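Local coordinates for regulatory protein CII (Enterobacteria phage lambda, PDB 1ZS4) that binds promoter DNA as a homotetramer through helix-turn-helix motifs and activates transcription of the phage genes that establish latency, at the interface of chains A and B. Residues are numbered along the deposited sequence; one frame, centred on the assembly and turned at random. Chains: chain A/B, Regulatory protein CII.

The interface of chains A and B. Residues chain A 23, 27, 45; chain B 67-68.
A:Lys45 reaches from the helix-turn-helix region of one lambda CII subunit to B:Asp67, at the start of helix 66-81 of another, a worked example of a carboxylate whose two oxygens are put to different uses. CII is a homotetramer, and this patch joins a DNA-binding unit of one chain to the C-terminal helix of its neighbour; the A-B interface as a whole, of which this patch is a part, is not an exact two-fold.

The charged pair is a salt bridge that is also a hydrogen bond, the ammonium NZ of A:Lys45 lying 2.9 Å from OD1 of B:Asp67. The lysine chain runs fully extended beyond CG (chi2 177°), which carries its ammonium group from helix 41-58 to the end of the carboxylate, and the two side chains meet at a slant. With CG of B:Asp67 beside its own backbone N and anti to the carbonyl carbon (chi1 -77°), the carboxylate points away from its helix towards chain A. Lying at the N-terminal end of helix 66-81, it may gain some further stabilisation from the helix dipole.

Water extends the polar network on both oxygens. Water 2 is 2.8 Å from OD1 of B:Asp67 and 3.2 Å from NZ of A:Lys45, closing a small triangle with the direct bond. Water 1, 2.6 Å from OD2 of B:Asp67, links that oxygen to the backbone carbonyl O of A:Ala23, near the end of helix 7-25. OD2 also receives a weak hydrogen bond from the hydroxyl OG1 of A:Thr27 at 3.4 Å, the two side chains crossing at about a right angle. A:Thr27 opens helix 27-33, and the one carboxylate is thus linked, directly or through water, to helices 7-25, 27-33 and 41-58 of chain A.

Van der Waals contact is slighter. The methyl CB of A:Ala23 faces CB of B:Asp67 at 4.2 Å, while the bent chain of B:Met68 lays its methyl CE against the backbone carbonyl oxygen O of A:Ala23, at 3.5 Å.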
ATOM      1  N   ALA A  23       0.407  -0.760   7.499  1.00 14.07           N
ATOM      2  CA  ALA A  23       0.422  -1.973   6.677  1.00 13.85           C
ATOM      3  C   ALA A  23      -0.130  -3.149   7.487  1.00 13.64           C
ATOM      4  O   ALA A  23      -0.820  -4.012   6.948  1.00 14.14           O
ATOM      5  CB  ALA A  23       1.853  -2.285   6.197  1.00 12.42           C
ATOM      6  N   THR A  27      -5.532  -2.056   4.769  1.00 21.52           N
ATOM      7  CA  THR A  27      -6.154  -1.037   3.924  1.00 24.52           C
ATOM      8  C   THR A  27      -7.554  -0.612   4.332  1.00 24.44           C
ATOM      9  O   THR A  27      -7.874   0.581   4.333  1.00 23.44           O
ATOM     10  CB  THR A  27      -6.246  -1.512   2.468  1.00 25.21           C
ATOM     11  OG1 THR A  27      -4.965  -1.976   2.035  1.00 31.27           O
ATOM     12  CG2 THR A  27      -6.681  -0.370   1.570  1.00 29.09           C
ATOM     13  N   LYS A  45      -1.190   7.703   1.032  1.00 18.12           N
ATOM     14  CA  LYS A  45       0.013   7.540   1.834  1.00 19.49           C
ATOM     15  C   LYS A  45       1.145   8.326   1.188  1.00 19.74           C
ATOM     16  O   LYS A  45       1.886   9.017   1.869  1.00 18.20           O
ATOM     17  CB  LYS A  45       0.404   6.063   1.950  1.00 18.40           C
ATOM     18  CG  LYS A  45      -0.587   5.233   2.728  1.00 16.63           C
ATOM     19  CD  LYS A  45      -0.159   3.773   2.718  1.00 17.24           C
ATOM     20  CE  LYS A  45      -1.180   2.885   3.402  1.00 18.11           C
ATOM     21  NZ  LYS A  45      -0.744   1.466   3.323  1.00 15.15           N
TER
ATOM     22  N   ASP B  67       1.391  -3.640   0.310  1.00 19.77           N
ATOM     23  CA  ASP B  67       1.595  -3.441   1.746  1.00 22.39           C
ATOM     24  C   ASP B  67       2.370  -4.615   2.335  1.00 20.06           C
ATOM     25  O   ASP B  67       3.344  -4.412   3.054  1.00 20.39           O
ATOM     26  CB  ASP B  67       0.269  -3.315   2.502  1.00 25.99           C
ATOM     27  CG  ASP B  67      -0.385  -1.955   2.327  1.00 30.76           C
ATOM     28  OD1 ASP B  67       0.335  -0.953   2.096  1.00 31.17           O
ATOM     29  OD2 ASP B  67      -1.634  -1.897   2.448  1.00 34.47           O
ATOM     30  N   MET B  68       1.921  -5.833   2.039  1.00 17.77           N
ATOM     31  CA  MET B  68       2.591  -7.019   2.553  1.00 17.43           C
ATOM     32  C   MET B  68       4.014  -7.079   2.032  1.00 16.03           C
ATOM     33  O   MET B  68       4.910  -7.502   2.761  1.00 15.36           O
ATOM     34  CB  MET B  68       1.836  -8.296   2.167  1.00 17.46           C
ATOM     35  CG  MET B  68       0.441  -8.385   2.766  1.00 17.84           C
ATOM     36  SD  MET B  68       0.459  -8.125   4.543  1.00 18.02           S
ATOM     37  CE  MET B  68      -0.601  -6.689   4.678  1.00 20.40           C
TER
HETATM   38  O   HOH W   1      -2.224  -3.400   4.518  1.00 26.21           O
HETATM   39  O   HOH W   2      -0.762   0.811   0.170  1.00 36.15           O